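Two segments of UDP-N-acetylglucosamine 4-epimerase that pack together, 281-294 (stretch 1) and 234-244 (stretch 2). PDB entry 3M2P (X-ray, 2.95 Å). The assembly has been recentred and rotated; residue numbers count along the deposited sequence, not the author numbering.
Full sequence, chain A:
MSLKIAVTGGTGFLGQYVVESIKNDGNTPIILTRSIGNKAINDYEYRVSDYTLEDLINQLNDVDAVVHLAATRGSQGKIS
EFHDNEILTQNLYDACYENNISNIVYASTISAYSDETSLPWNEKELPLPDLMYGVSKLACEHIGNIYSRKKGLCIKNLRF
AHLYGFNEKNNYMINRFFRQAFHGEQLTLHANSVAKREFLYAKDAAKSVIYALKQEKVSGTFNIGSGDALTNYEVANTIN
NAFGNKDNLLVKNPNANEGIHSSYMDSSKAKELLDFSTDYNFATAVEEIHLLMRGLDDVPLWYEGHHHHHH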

# COMPACT_ATOMS: atom_id res chain seq x y z
N ASN A 281 27.48 7.15 -11.28
CA ASN A 281 27.59 6.15 -10.23
C ASN A 281 27.99 6.91 -8.98
O ASN A 281 28.37 8.09 -9.09
CB ASN A 281 28.60 5.06 -10.59
CG ASN A 281 30.03 5.59 -10.71
OD1 ASN A 281 30.29 6.76 -10.45
ND2 ASN A 281 30.95 4.72 -11.09
N PHE A 282 27.91 6.30 -7.80
CA PHE A 282 28.03 7.09 -6.58
C PHE A 282 29.22 8.05 -6.57
O PHE A 282 29.06 9.21 -6.21
CB PHE A 282 28.01 6.24 -5.31
CG PHE A 282 27.75 7.03 -4.07
CD1 PHE A 282 28.76 7.25 -3.14
CD2 PHE A 282 26.51 7.59 -3.83
CE1 PHE A 282 28.53 7.99 -1.99
CE2 PHE A 282 26.26 8.34 -2.68
CZ PHE A 282 27.27 8.54 -1.76
N ALA A 283 30.39 7.56 -6.97
CA ALA A 283 31.64 8.34 -6.92
C ALA A 283 31.67 9.49 -7.92
O ALA A 283 32.18 10.57 -7.63
CB ALA A 283 32.86 7.43 -7.11
N THR A 284 31.12 9.24 -9.10
CA THR A 284 31.03 10.24 -10.15
C THR A 284 30.06 11.35 -9.75
O THR A 284 30.32 12.53 -9.98
CB THR A 284 30.54 9.60 -11.46
OG1 THR A 284 31.64 8.98 -12.14
CG2 THR A 284 29.92 10.64 -12.37
N ALA A 285 28.95 10.94 -9.15
CA ALA A 285 27.90 11.86 -8.71
C ALA A 285 28.39 12.81 -7.63
O ALA A 285 28.11 14.01 -7.65
CB ALA A 285 26.72 11.06 -8.20
N VAL A 286 29.11 12.26 -6.66
CA VAL A 286 29.59 13.03 -5.53
C VAL A 286 30.78 13.91 -5.93
O VAL A 286 30.93 15.02 -5.42
CB VAL A 286 29.94 12.10 -4.36
CG1 VAL A 286 30.43 12.90 -3.18
CG2 VAL A 286 28.71 11.28 -3.97
N GLU A 287 31.60 13.41 -6.86
CA GLU A 287 32.68 14.21 -7.45
C GLU A 287 32.09 15.53 -7.94
O GLU A 287 32.71 16.59 -7.81
CB GLU A 287 33.34 13.49 -8.64
CG GLU A 287 34.53 12.54 -8.30
CD GLU A 287 35.15 11.88 -9.56
OE1 GLU A 287 35.16 12.50 -10.65
OE2 GLU A 287 35.65 10.73 -9.45
N GLU A 288 30.88 15.46 -8.48
CA GLU A 288 30.20 16.60 -9.09
C GLU A 288 29.49 17.45 -8.05
O GLU A 288 29.56 18.68 -8.08
CB GLU A 288 29.19 16.10 -10.14
CG GLU A 288 28.38 17.20 -10.83
CD GLU A 288 27.50 16.66 -11.96
OE1 GLU A 288 28.04 16.25 -13.01
OE2 GLU A 288 26.26 16.66 -11.80
N ILE A 289 28.80 16.79 -7.13
CA ILE A 289 28.13 17.49 -6.03
C ILE A 289 29.16 18.32 -5.28
O ILE A 289 28.93 19.49 -4.99
CB ILE A 289 27.42 16.51 -5.08
CG1 ILE A 289 26.34 15.74 -5.85
CG2 ILE A 289 26.82 17.26 -3.88
CD1 ILE A 289 25.59 14.73 -5.02
N HIS A 290 30.30 17.71 -4.98
CA HIS A 290 31.39 18.45 -4.35
C HIS A 290 31.73 19.69 -5.17
O HIS A 290 31.67 20.82 -4.67
CB HIS A 290 32.62 17.55 -4.20
CG HIS A 290 33.87 18.30 -3.86
ND1 HIS A 290 34.03 19.00 -2.69
CD2 HIS A 290 35.03 18.46 -4.55
CE1 HIS A 290 35.23 19.56 -2.67
NE2 HIS A 290 35.85 19.24 -3.79
N LEU A 291 32.08 19.47 -6.44
CA LEU A 291 32.50 20.53 -7.36
C LEU A 291 31.40 21.56 -7.60
O LEU A 291 31.50 22.38 -8.51
CB LEU A 291 32.96 19.92 -8.69
CG LEU A 291 33.64 20.81 -9.74
CD1 LEU A 291 32.65 21.42 -10.76
CD2 LEU A 291 34.48 21.87 -9.06
N LEU A 292 30.37 21.53 -6.78
CA LEU A 292 29.28 22.48 -6.91
C LEU A 292 28.90 23.06 -5.55
O LEU A 292 28.17 24.05 -5.46
CB LEU A 292 28.08 21.82 -7.59
CG LEU A 292 27.03 22.71 -8.26
CD1 LEU A 292 27.51 24.16 -8.40
CD2 LEU A 292 26.65 22.11 -9.61
N MSE A 293 29.42 22.45 -4.48
CA MSE A 293 29.13 22.94 -3.14
C MSE A 293 29.89 24.21 -2.83
O MSE A 293 29.64 24.88 -1.83
CB MSE A 293 29.39 21.86 -2.09
CG MSE A 293 28.11 21.28 -1.52
SE MSE A 293 28.36 19.68 -0.44
CE MSE A 293 29.22 18.62 -1.80
N ARG A 294 30.82 24.55 -3.72
CA ARG A 294 31.49 25.84 -3.67
C ARG A 294 30.58 26.94 -4.21
O ARG A 294 30.92 27.63 -5.16
CB ARG A 294 32.79 25.75 -4.46
CG ARG A 294 33.63 24.55 -4.05
CD ARG A 294 34.68 24.17 -5.08
NE ARG A 294 35.61 23.17 -4.54
CZ ARG A 294 36.60 22.62 -5.22
NH1 ARG A 294 36.81 22.96 -6.50
NH2 ARG A 294 37.40 21.73 -4.64
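Stretch 2 234-244: EVANTINNAFG

Stretch 2 is helical from Glu234 to Ala242, continuing a helix that begins earlier in the chain. Phe243 is the first residue to leave helical phi/psi, and Gly244 follows with a positive phi of 54°. The helix of stretch 1 starts at Phe282, capped by Asn281, whose OD1 accepts from Thr284 N at 2.9 Å. The two helices run in the same general direction. Their axes cross at -44° and approach to 9.3 Å. The register pairs Ala283 with Thr238 (CA to CA 6.0 Å), Val286 with Ile239 (CA to CA 6.6 Å), Glu287 with Ala242 (CA to CA 5.4 Å) and His290 with Phe243 (CA to CA 6.6 Å). The last of these distances but one is the shortest, and there Ala242 CB points toward stretch 1, 4.4 Å from Glu287 CA.

No hydrogen bond links the stretches; the contact is mainly apolar. At one end, Phe282 CZ lies 3.6 Å from Val235 CG1, and Thr238 CG2 packs 3.6 Å from Ala283 CA. In the middle, Val286 CG1 reaches Ile239 CG1 at 3.9 Å and Phe243 CE1 at 3.2 Å. The Phe243 ring closes the other end. The His290 ring turns an edge toward the face of the Phe243 ring, with ring centroids 4.6 Å apart, and His290 CB sits over that face. Selenomethionine Met293 meets the ring edge, with CE 3.0 Å from Phe243 CZ.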

# COMPACT_ATOMS: atom_id res chain seq x y z
N GLU A 234 31.22 2.26 2.80
CA GLU A 234 31.53 2.66 1.42
C GLU A 234 31.15 4.11 1.14
O GLU A 234 31.96 4.87 0.62
CB GLU A 234 30.80 1.78 0.42
CG GLU A 234 31.10 0.31 0.52
CD GLU A 234 30.67 -0.43 -0.73
OE1 GLU A 234 29.56 -1.02 -0.73
OE2 GLU A 234 31.44 -0.39 -1.73
N VAL A 235 29.90 4.48 1.46
CA VAL A 235 29.40 5.84 1.26
C VAL A 235 30.36 6.87 1.86
O VAL A 235 30.83 7.76 1.17
CB VAL A 235 27.98 6.02 1.88
CG1 VAL A 235 27.45 7.44 1.67
CG2 VAL A 235 27.00 5.01 1.32
N ALA A 236 30.64 6.73 3.16
CA ALA A 236 31.52 7.65 3.86
C ALA A 236 32.88 7.80 3.19
O ALA A 236 33.35 8.92 2.99
CB ALA A 236 31.69 7.22 5.30
N ASN A 237 33.50 6.67 2.86
CA ASN A 237 34.79 6.66 2.17
C ASN A 237 34.78 7.44 0.86
O ASN A 237 35.65 8.28 0.60
CB ASN A 237 35.22 5.22 1.87
CG ASN A 237 35.55 4.42 3.11
OD1 ASN A 237 35.74 4.98 4.20
ND2 ASN A 237 35.63 3.10 2.95
N THR A 238 33.80 7.13 0.01
CA THR A 238 33.69 7.76 -1.29
C THR A 238 33.49 9.26 -1.14
O THR A 238 34.09 10.04 -1.87
CB THR A 238 32.53 7.14 -2.09
OG1 THR A 238 32.74 5.73 -2.22
CG2 THR A 238 32.42 7.79 -3.47
N ILE A 239 32.65 9.67 -0.20
CA ILE A 239 32.50 11.10 0.06
C ILE A 239 33.82 11.69 0.56
O ILE A 239 34.26 12.73 0.06
CB ILE A 239 31.36 11.39 1.05
CG1 ILE A 239 30.01 11.19 0.35
CG2 ILE A 239 31.48 12.81 1.59
CD1 ILE A 239 28.83 11.00 1.28
N ASN A 240 34.44 11.01 1.53
CA ASN A 240 35.76 11.38 2.05
C ASN A 240 36.81 11.67 0.97
O ASN A 240 37.41 12.74 0.98
CB ASN A 240 36.28 10.31 3.00
CG ASN A 240 35.89 10.57 4.43
OD1 ASN A 240 36.06 9.71 5.30
ND2 ASN A 240 35.36 11.76 4.70
N ASN A 241 37.04 10.72 0.07
CA ASN A 241 38.01 10.92 -1.02
C ASN A 241 37.68 12.16 -1.85
O ASN A 241 38.46 13.11 -1.90
CB ASN A 241 38.11 9.69 -1.92
CG ASN A 241 38.43 8.42 -1.15
OD1 ASN A 241 38.45 8.41 0.09
ND2 ASN A 241 38.69 7.33 -1.88
N ALA A 242 36.51 12.15 -2.49
CA ALA A 242 36.06 13.27 -3.29
C ALA A 242 36.23 14.64 -2.61
O ALA A 242 36.45 15.65 -3.29
CB ALA A 242 34.61 13.05 -3.72
N PHE A 243 36.12 14.68 -1.28
CA PHE A 243 36.15 15.95 -0.55
C PHE A 243 37.47 16.26 0.17
O PHE A 243 37.47 17.02 1.15
CB PHE A 243 35.03 16.01 0.48
CG PHE A 243 33.66 16.13 -0.12
CD1 PHE A 243 33.18 15.15 -0.98
CD2 PHE A 243 32.85 17.20 0.20
CE1 PHE A 243 31.93 15.25 -1.52
CE2 PHE A 243 31.59 17.30 -0.34
CZ PHE A 243 31.13 16.33 -1.21
N GLY A 244 38.57 15.69 -0.30
CA GLY A 244 39.86 15.90 0.33
C GLY A 244 39.88 15.58 1.82
O GLY A 244 40.73 16.08 2.56